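Local coordinates for aldehyde dehydrogenase (Listeria monocytogenes, PDB 3K9D), which probably acts as an oxidoreductase on aldehyde or oxo groups, with NAD or NADP as electron acceptor, at residues 113-118 against 185-190; 124-129 against 156-161; 236-241 against 376-381. One frame throughout, in Å; residues are numbered along the deposited sequence.

Contact 1: 113-118 against 185-190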
loop_
_atom_site.group_PDB
_atom_site.type_symbol
_atom_site.label_atom_id
_atom_site.label_comp_id
_atom_site.label_asym_id
_atom_site.label_seq_id
_atom_site.Cartn_x
_atom_site.Cartn_y
_atom_site.Cartn_z
ATOM N N ALA A 113 12.635 -4.098 -4.649
ATOM C CA ALA A 113 13.585 -4.715 -3.734
ATOM C C ALA A 113 12.941 -5.960 -3.143
ATOM O O ALA A 113 11.954 -5.877 -2.405
ATOM C CB ALA A 113 13.985 -3.759 -2.647
ATOM N N GLY A 114 13.484 -7.117 -3.509
ATOM C CA GLY A 114 12.998 -8.393 -2.995
ATOM C C GLY A 114 13.885 -8.924 -1.883
ATOM O O GLY A 114 15.049 -9.252 -2.106
ATOM N N LEU A 115 13.330 -9.011 -0.683
ATOM C CA LEU A 115 14.023 -9.639 0.437
ATOM C C LEU A 115 13.689 -11.123 0.417
ATOM O O LEU A 115 12.510 -11.486 0.461
ATOM C CB LEU A 115 13.603 -9.010 1.780
ATOM C CG LEU A 115 13.665 -7.470 1.909
ATOM C CD1 LEU A 115 13.462 -7.007 3.341
ATOM C CD2 LEU A 115 14.955 -6.920 1.389
ATOM N N ILE A 116 14.725 -11.961 0.357
ATOM C CA ILE A 116 14.570 -13.436 0.258
ATOM C C ILE A 116 14.999 -14.165 1.541
ATOM O O ILE A 116 16.168 -14.106 1.916
ATOM C CB ILE A 116 15.421 -14.009 -0.913
ATOM C CG1 ILE A 116 15.110 -13.286 -2.222
ATOM C CG2 ILE A 116 15.225 -15.523 -1.045
ATOM C CD1 ILE A 116 13.655 -13.360 -2.623
ATOM N N PRO A 117 14.066 -14.891 2.188
ATOM C CA PRO A 117 14.412 -15.623 3.406
ATOM C C PRO A 117 15.127 -16.950 3.078
ATOM O O PRO A 117 14.972 -17.484 1.973
ATOM C CB PRO A 117 13.046 -15.890 4.040
ATOM C CG PRO A 117 12.128 -16.074 2.851
ATOM C CD PRO A 117 12.654 -15.103 1.800
ATOM N N SER A 118 15.894 -17.478 4.029
ATOM C CA SER A 118 16.595 -18.763 3.837
ATOM C C SER A 118 15.653 -19.973 3.900
ATOM O O SER A 118 16.045 -21.079 3.527
ATOM C CB SER A 118 17.727 -18.941 4.856
ATOM O OG SER A 118 17.229 -18.923 6.194
ATOM N N GLN A 185 20.820 -0.034 2.386
ATOM C CA GLN A 185 20.988 0.825 1.216
ATOM C C GLN A 185 19.959 0.458 0.148
ATOM O O GLN A 185 19.352 1.342 -0.452
ATOM C CB GLN A 185 22.431 0.757 0.666
ATOM C CG GLN A 185 22.699 1.539 -0.641
ATOM C CD GLN A 185 22.462 3.059 -0.529
ATOM O OE1 GLN A 185 23.394 3.821 -0.351
ATOM N NE2 GLN A 185 21.212 3.488 -0.651
ATOM N N LEU A 186 19.728 -0.840 -0.047
ATOM C CA LEU A 186 18.715 -1.313 -1.000
ATOM C C LEU A 186 17.322 -0.818 -0.666
ATOM O O LEU A 186 16.580 -0.390 -1.556
ATOM C CB LEU A 186 18.707 -2.844 -1.113
ATOM C CG LEU A 186 17.656 -3.475 -2.052
ATOM C CD1 LEU A 186 17.874 -3.093 -3.543
ATOM C CD2 LEU A 186 17.611 -4.991 -1.914
ATOM N N MET A 187 16.973 -0.871 0.616
ATOM C CA MET A 187 15.659 -0.464 1.056
ATOM C C MET A 187 15.509 1.066 1.020
ATOM O O MET A 187 14.463 1.555 0.615
ATOM C CB MET A 187 15.349 -0.991 2.477
ATOM C CG MET A 187 15.151 -2.514 2.599
ATOM S SD MET A 187 14.659 -3.047 4.262
ATOM C CE MET A 187 15.984 -2.365 5.250
ATOM N N LYS A 188 16.537 1.796 1.462
ATOM C CA LYS A 188 16.469 3.278 1.595
ATOM C C LYS A 188 16.648 4.073 0.300
ATOM O O LYS A 188 16.192 5.218 0.211
ATOM C CB LYS A 188 17.452 3.801 2.655
ATOM C CG LYS A 188 16.998 3.571 4.106
ATOM C CD LYS A 188 18.001 4.123 5.119
ATOM C CE LYS A 188 17.552 3.891 6.569
ATOM N NZ LYS A 188 16.505 4.845 7.048
ATOM N N HIS A 189 17.307 3.477 -0.693
ATOM C CA HIS A 189 17.606 4.153 -1.965
ATOM C C HIS A 189 16.405 4.816 -2.637
ATOM O O HIS A 189 15.303 4.274 -2.637
ATOM C CB HIS A 189 18.251 3.187 -2.952
ATOM C CG HIS A 189 19.222 3.844 -3.880
ATOM N ND1 HIS A 189 18.833 4.492 -5.033
ATOM C CD2 HIS A 189 20.568 3.975 -3.813
ATOM C CE1 HIS A 189 19.897 4.979 -5.645
ATOM N NE2 HIS A 189 20.963 4.682 -4.924
ATOM N N LYS A 190 16.650 5.997 -3.200
ATOM C CA LYS A 190 15.650 6.802 -3.897
ATOM C C LYS A 190 15.070 6.107 -5.146
ATOM O O LYS A 190 13.876 6.229 -5.447
ATOM C CB LYS A 190 16.291 8.145 -4.277
ATOM C CG LYS A 190 15.349 9.169 -4.876
ATOM C CD LYS A 190 16.105 10.146 -5.772
ATOM C CE LYS A 190 15.290 10.494 -7.012
ATOM N NZ LYS A 190 13.898 10.930 -6.675
#

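Contact 2: 124-129 against 156-161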
loop_
_atom_site.group_PDB
_atom_site.type_symbol
_atom_site.label_atom_id
_atom_site.label_comp_id
_atom_site.label_asym_id
_atom_site.label_seq_id
_atom_site.Cartn_x
_atom_site.Cartn_y
_atom_site.Cartn_z
ATOM N N THR A 124 11.026 -18.495 -3.716
ATOM C CA THR A 124 10.645 -17.083 -3.548
ATOM C C THR A 124 11.240 -16.199 -4.662
ATOM O O THR A 124 10.542 -15.329 -5.204
ATOM C CB THR A 124 10.991 -16.536 -2.126
ATOM O OG1 THR A 124 10.396 -17.374 -1.121
ATOM C CG2 THR A 124 10.463 -15.127 -1.935
ATOM N N VAL A 125 12.507 -16.434 -5.009
ATOM C CA VAL A 125 13.148 -15.722 -6.123
ATOM C C VAL A 125 12.383 -15.908 -7.429
ATOM O O VAL A 125 12.061 -14.931 -8.107
ATOM C CB VAL A 125 14.631 -16.124 -6.315
ATOM C CG1 VAL A 125 15.192 -15.565 -7.641
ATOM C CG2 VAL A 125 15.473 -15.633 -5.161
ATOM N N ILE A 126 12.071 -17.155 -7.764
ATOM C CA ILE A 126 11.384 -17.472 -9.026
ATOM C C ILE A 126 10.074 -16.708 -9.095
ATOM O O ILE A 126 9.806 -16.030 -10.076
ATOM C CB ILE A 126 11.161 -19.006 -9.203
ATOM C CG1 ILE A 126 12.484 -19.691 -9.531
ATOM C CG2 ILE A 126 10.152 -19.295 -10.315
ATOM C CD1 ILE A 126 12.513 -21.223 -9.258
ATOM N N TYR A 127 9.287 -16.824 -8.030
ATOM C CA TYR A 127 7.962 -16.230 -7.920
ATOM C C TYR A 127 7.977 -14.696 -7.980
ATOM O O TYR A 127 7.210 -14.131 -8.725
ATOM C CB TYR A 127 7.271 -16.744 -6.643
ATOM C CG TYR A 127 6.384 -15.742 -5.944
ATOM C CD1 TYR A 127 5.099 -15.460 -6.417
ATOM C CD2 TYR A 127 6.826 -15.081 -4.790
ATOM C CE1 TYR A 127 4.277 -14.513 -5.763
ATOM C CE2 TYR A 127 6.014 -14.140 -4.138
ATOM C CZ TYR A 127 4.749 -13.870 -4.623
ATOM O OH TYR A 127 3.960 -12.944 -3.967
ATOM N N LYS A 128 8.860 -14.056 -7.210
ATOM C CA LYS A 128 8.965 -12.582 -7.171
ATOM C C LYS A 128 9.410 -12.015 -8.509
ATOM O O LYS A 128 8.917 -10.974 -8.929
ATOM C CB LYS A 128 9.932 -12.108 -6.079
ATOM C CG LYS A 128 9.436 -12.317 -4.664
ATOM C CD LYS A 128 10.270 -11.524 -3.648
ATOM C CE LYS A 128 9.582 -11.549 -2.267
ATOM N NZ LYS A 128 10.440 -11.109 -1.139
ATOM N N THR A 129 10.339 -12.715 -9.162
ATOM C CA THR A 129 10.856 -12.324 -10.461
ATOM C C THR A 129 9.710 -12.309 -11.463
ATOM O O THR A 129 9.463 -11.291 -12.107
ATOM C CB THR A 129 11.967 -13.266 -10.932
ATOM O OG1 THR A 129 13.085 -13.167 -10.051
ATOM C CG2 THR A 129 12.434 -12.897 -12.350
ATOM N N ARG A 156 20.999 -16.318 -11.454
ATOM C CA ARG A 156 21.796 -16.553 -12.665
ATOM C C ARG A 156 21.004 -17.288 -13.756
ATOM O O ARG A 156 21.017 -16.874 -14.926
ATOM C CB ARG A 156 23.067 -17.336 -12.327
ATOM C CG ARG A 156 24.132 -17.301 -13.442
ATOM C CD ARG A 156 25.176 -18.384 -13.272
ATOM N NE ARG A 156 24.613 -19.735 -13.384
ATOM C CZ ARG A 156 24.458 -20.408 -14.521
ATOM N NH1 ARG A 156 24.826 -19.868 -15.682
ATOM N NH2 ARG A 156 23.939 -21.632 -14.501
ATOM N N ILE A 157 20.305 -18.355 -13.358
ATOM C CA ILE A 157 19.547 -19.214 -14.284
ATOM C C ILE A 157 18.354 -18.508 -14.941
ATOM O O ILE A 157 18.216 -18.538 -16.162
ATOM C CB ILE A 157 19.102 -20.552 -13.612
ATOM C CG1 ILE A 157 20.299 -21.504 -13.485
ATOM C CG2 ILE A 157 17.974 -21.240 -14.395
ATOM C CD1 ILE A 157 20.017 -22.744 -12.643
ATOM N N ILE A 158 17.500 -17.868 -14.147
ATOM C CA ILE A 158 16.278 -17.272 -14.708
ATOM C C ILE A 158 16.562 -15.972 -15.480
ATOM O O ILE A 158 15.801 -15.600 -16.372
ATOM C CB ILE A 158 15.143 -17.124 -13.641
ATOM C CG1 ILE A 158 15.494 -16.058 -12.608
ATOM C CG2 ILE A 158 14.827 -18.506 -12.985
ATOM C CD1 ILE A 158 14.494 -15.956 -11.465
ATOM N N SER A 159 17.689 -15.336 -15.137
ATOM C CA SER A 159 18.175 -14.093 -15.720
ATOM C C SER A 159 18.632 -14.333 -17.154
ATOM O O SER A 159 18.273 -13.593 -18.056
ATOM C CB SER A 159 19.361 -13.572 -14.903
ATOM O OG SER A 159 19.425 -12.160 -14.899
ATOM N N GLU A 160 19.427 -15.383 -17.347
ATOM C CA GLU A 160 19.910 -15.763 -18.656
ATOM C C GLU A 160 18.783 -16.149 -19.616
ATOM O O GLU A 160 18.844 -15.795 -20.788
ATOM C CB GLU A 160 20.949 -16.880 -18.545
ATOM C CG GLU A 160 22.304 -16.408 -18.029
ATOM C CD GLU A 160 23.255 -17.559 -17.695
ATOM O OE1 GLU A 160 24.260 -17.300 -16.995
ATOM O OE2 GLU A 160 23.002 -18.712 -18.126
ATOM N N ALA A 161 17.758 -16.841 -19.120
ATOM C CA ALA A 161 16.626 -17.254 -19.968
ATOM C C ALA A 161 15.758 -16.049 -20.304
ATOM O O ALA A 161 15.273 -15.926 -21.427
ATOM C CB ALA A 161 15.805 -18.298 -19.291
#

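Contact 3: 236-241 against 376-381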
loop_
_atom_site.group_PDB
_atom_site.type_symbol
_atom_site.label_atom_id
_atom_site.label_comp_id
_atom_site.label_asym_id
_atom_site.label_seq_id
_atom_site.Cartn_x
_atom_site.Cartn_y
_atom_site.Cartn_z
ATOM N N VAL A 236 -6.878 -34.659 9.944
ATOM C CA VAL A 236 -5.565 -35.092 10.381
ATOM C C VAL A 236 -4.567 -35.175 9.216
ATOM O O VAL A 236 -3.452 -34.683 9.335
ATOM C CB VAL A 236 -5.631 -36.423 11.198
ATOM C CG1 VAL A 236 -4.249 -36.917 11.534
ATOM C CG2 VAL A 236 -6.426 -36.213 12.498
ATOM N N LYS A 237 -4.982 -35.770 8.093
ATOM C CA LYS A 237 -4.119 -35.924 6.901
ATOM C C LYS A 237 -3.691 -34.562 6.357
ATOM O O LYS A 237 -2.533 -34.364 6.024
ATOM C CB LYS A 237 -4.850 -36.721 5.814
ATOM C CG LYS A 237 -4.091 -36.927 4.514
ATOM C CD LYS A 237 -5.046 -37.352 3.404
ATOM C CE LYS A 237 -4.324 -37.442 2.062
ATOM N NZ LYS A 237 -3.954 -36.090 1.516
ATOM N N HIS A 238 -4.635 -33.627 6.289
ATOM C CA HIS A 238 -4.337 -32.261 5.847
ATOM C C HIS A 238 -3.322 -31.552 6.755
ATOM O O HIS A 238 -2.353 -30.988 6.271
ATOM C CB HIS A 238 -5.617 -31.445 5.700
ATOM C CG HIS A 238 -6.422 -31.788 4.481
ATOM N ND1 HIS A 238 -7.727 -31.377 4.313
ATOM C CD2 HIS A 238 -6.103 -32.487 3.364
ATOM C CE1 HIS A 238 -8.181 -31.819 3.154
ATOM N NE2 HIS A 238 -7.215 -32.491 2.557
ATOM N N ILE A 239 -3.536 -31.622 8.060
ATOM C CA ILE A 239 -2.663 -30.967 9.043
ATOM C C ILE A 239 -1.258 -31.577 8.966
ATOM O O ILE A 239 -0.262 -30.863 9.023
ATOM C CB ILE A 239 -3.250 -31.079 10.481
ATOM C CG1 ILE A 239 -4.560 -30.281 10.581
ATOM C CG2 ILE A 239 -2.245 -30.608 11.545
ATOM C CD1 ILE A 239 -5.341 -30.480 11.866
ATOM N N LEU A 240 -1.192 -32.901 8.821
ATOM C CA LEU A 240 0.087 -33.587 8.667
ATOM C C LEU A 240 0.744 -33.276 7.330
ATOM O O LEU A 240 1.947 -33.065 7.299
ATOM C CB LEU A 240 -0.042 -35.104 8.885
ATOM C CG LEU A 240 -0.528 -35.508 10.282
ATOM C CD1 LEU A 240 -0.606 -37.015 10.371
ATOM C CD2 LEU A 240 0.399 -34.962 11.364
ATOM N N ASP A 241 -0.047 -33.221 6.250
ATOM C CA ASP A 241 0.465 -32.891 4.892
ATOM C C ASP A 241 1.190 -31.554 4.882
ATOM O O ASP A 241 2.242 -31.409 4.251
ATOM C CB ASP A 241 -0.666 -32.833 3.845
ATOM C CG ASP A 241 -1.103 -34.212 3.345
ATOM O OD1 ASP A 241 -0.407 -35.212 3.611
ATOM O OD2 ASP A 241 -2.159 -34.290 2.682
ATOM N N ILE A 376 -6.777 -21.980 10.224
ATOM C CA ILE A 376 -7.318 -23.110 9.464
ATOM C C ILE A 376 -8.508 -23.678 10.248
ATOM O O ILE A 376 -8.486 -23.722 11.465
ATOM C CB ILE A 376 -6.232 -24.207 9.193
ATOM C CG1 ILE A 376 -4.956 -23.615 8.576
ATOM C CG2 ILE A 376 -6.788 -25.332 8.298
ATOM C CD1 ILE A 376 -3.845 -23.271 9.587
ATOM N N ILE A 377 -9.585 -24.034 9.551
ATOM C CA ILE A 377 -10.719 -24.669 10.189
ATOM C C ILE A 377 -11.165 -25.888 9.371
ATOM O O ILE A 377 -11.221 -25.846 8.133
ATOM C CB ILE A 377 -11.923 -23.680 10.389
ATOM C CG1 ILE A 377 -13.020 -24.335 11.259
ATOM C CG2 ILE A 377 -12.463 -23.193 9.052
ATOM C CD1 ILE A 377 -14.241 -23.454 11.584
ATOM N N HIS A 378 -11.463 -26.973 10.081
ATOM C CA HIS A 378 -12.023 -28.164 9.479
ATOM C C HIS A 378 -13.394 -28.323 10.057
ATOM O O HIS A 378 -13.560 -28.443 11.273
ATOM C CB HIS A 378 -11.143 -29.393 9.751
ATOM C CG HIS A 378 -9.743 -29.243 9.247
ATOM N ND1 HIS A 378 -9.343 -29.683 8.003
ATOM C CD2 HIS A 378 -8.645 -28.694 9.821
ATOM C CE1 HIS A 378 -8.062 -29.411 7.834
ATOM N NE2 HIS A 378 -7.619 -28.795 8.917
ATOM N N SER A 379 -14.379 -28.299 9.172
ATOM C CA SER A 379 -15.766 -28.235 9.576
ATOM C C SER A 379 -16.625 -28.514 8.371
ATOM O O SER A 379 -16.253 -28.163 7.251
ATOM C CB SER A 379 -16.119 -26.831 10.091
ATOM O OG SER A 379 -17.431 -26.816 10.598
ATOM N N GLU A 380 -17.777 -29.133 8.614
ATOM C CA GLU A 380 -18.819 -29.228 7.595
ATOM C C GLU A 380 -20.006 -28.312 7.928
ATOM O O GLU A 380 -21.095 -28.417 7.341
ATOM C CB GLU A 380 -19.271 -30.681 7.405
ATOM C CG GLU A 380 -18.141 -31.635 6.963
ATOM C CD GLU A 380 -17.613 -31.328 5.570
ATOM O OE1 GLU A 380 -18.406 -30.876 4.719
ATOM O OE2 GLU A 380 -16.406 -31.537 5.321
ATOM N N ASP A 381 -19.786 -27.400 8.865
ATOM C CA ASP A 381 -20.834 -26.491 9.296
ATOM C C ASP A 381 -20.586 -25.104 8.724
ATOM O O ASP A 381 -19.754 -24.347 9.232
ATOM C CB ASP A 381 -20.909 -26.447 10.827
ATOM C CG ASP A 381 -22.154 -25.731 11.340
ATOM O OD1 ASP A 381 -22.433 -24.601 10.896
ATOM O OD2 ASP A 381 -22.842 -26.275 12.219
HETATM O O HOH W 1 -10.153 -31.387 6.031
#

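Contact 1: 113-118 against 185-190
The methyl group of Ala113 overlaps the fork of the Leu186 side chain. Ala113 CB lies 3.7 Å from Leu186 CG, and Leu186 CD2 and Leu186 CD1 are 3.9 Å and 4.0 Å from the same Ala113 CB, so that the small side chain meets the branch point and both of its arms rather than a single methyl. Leu186 CG stands anti to the backbone N (chi1 178°), a torsion that carries the branch off the helix and onto the strand. The small Ala113 side chain is consistent with the close approach of the two backbones, the CA atoms of Ala113 and Met187 being 6.7 Å apart.

Two residues further on, Leu115 makes a looser second contact. Its CB leaves the strand at a slant to the helix, but its end bends nearer, and Leu115 CD1 comes to 4.2 Å from Met187 SD, at the far part of a chain extended from CA to SD. Ala113 and Leu115 alternate with Gly114 and so line one face of the strand. All four touching residues are buried, and the cohesion between them is apolar.

The topology is that of a Rossmann-like fold, consistent with the cofactor-binding domain of aldehyde dehydrogenases. Helix 180-188 forms the beta-alpha-beta crossover from strand 172-174 to strand 192-197, and Leu186 O and Met187 O near its C-terminal end accept hydrogen bonds from Thr192 and Thr212. Strand 102-116 runs between strands 138-143 and 192-197, with Gly114 bonded to the first and Ala113 and Leu115 to the second. Leu186 also covers Val140 and Ser142 and meets Val14 of helix 6-28, while Ile116 faces helix 121-134 on the other side of the sheet.

Contact 2: 124-129 against 156-161
Ile158 reaches across to helix 121-134 and ends against Thr129, the two side chains meeting tip to tip. Its terminal methyl, Ile158 CD1, is 3.4 Å from Thr129 OG1 and 3.8 Å from Thr129 CG2, so it faces both arms of the threonine. The isoleucine gets there through an uncommon torsion for a helix: CG1 sits between the backbone N and the carbonyl carbon, the crowded position (chi1 69°), and an extended chi2 then sends CD1 straight out. The side chain of Val125 passes obliquely over the same methyl, with Val125 CG1 3.9 Å from Ile158 CD1. On the neighbouring flank the other branch is used, Ile158 CG2 lying 4.3 Å from Ile126 CG1. Within 156-161 it is Ile158 that makes the contact, and three residues of 124-129 receive it.

Helices 121-134 and 148-164 each follow a parallel strand, 102-116 and 138-143, in two successive beta-alpha units of the Rossmann-like fold. Side by side on one face of the sheet, the two segments point nearly the same way, their axes 30° apart and 10.9 Å from each other at closest approach. Phe141 of strand 138-143 lies beneath Val125 and Thr129, while Ile43 of helix 33-49 touches Thr129 and Ile158.

The Thr129 hydroxyl faces an apolar methyl, yet its hydrogen is turned back to its own helix: Thr129 OG1 donates to Val125 O at 2.8 Å. That carbonyl oxygen also takes the Thr129 N-H, and the two donors come from opposite faces of the carbonyl plane; the hydroxyl bond helps hold the threonine's rotation. On the exposed side of helix 148-164, the salt bridge of Arg156 with Glu160 is joined by a second with Glu153.

Contact 3: 236-241 against 376-381
An ordered water bridges His238 and His378. It lies 2.7 Å from His378 ND1, at the edge of that ring and in its plane, and 3.0 Å from His238 ND1. His238 ND1 and His378 ND1 are 4.4 Å apart, so the water takes the place of a direct bond between them. The imidazoles are not stacked: the side chains cross at a slant, and His378 CE1 comes up near the plane of the His238 ring at its edge, 3.8 Å from His238 CB. On its adjoining corner, His378 NE2 meets the aliphatic Ile239 CG1 at 3.8 Å.

These residues join a helix to the parallel sheet of the second domain, consistent with the catalytic domain of aldehyde dehydrogenases. Helix 232-243 follows strand 223-226, and strand 374-378 pairs with that same strand, His378 and Ile376 both bonding to Phe225. Ile239 also packs on Ala224 and Ile226 of strand 223-226.

The other ring nitrogen of His238, NE2, is hydrogen-bonded to Glu451 of the second subunit. Lys237 follows it there, pairing with Glu451 and Glu453 of that subunit while its NZ also bridges to Asp241 OD2 at 2.8 Å. Beyond the strand, Ser379 OG accepts from Asp381 N in an ST turn, and Asp381 then caps helix 382-391.

Overall arrangement
Contacts 1 and 2 belong to one Rossmann-like sheet and its helices, probably the cofactor-binding domain. Their centres are 16 Å apart, and contact 2 falls within the chain span that contact 1 closes. Strand 102-116 of contact 1 leads directly into helix 121-134 of contact 2, and Ile116 touches Thr124 and Val125. Helix 180-188 packs on one face of this sheet, helices 121-134 and 148-164 on the other. Contact 3 comes later in the chain and lies across its centre, in the parallel sheet of the probable catalytic domain, 36 Å from contact 1 and 34 Å from contact 2 between centres. Of the three, contact 3 alone reaches the second subunit, at the dimer interface.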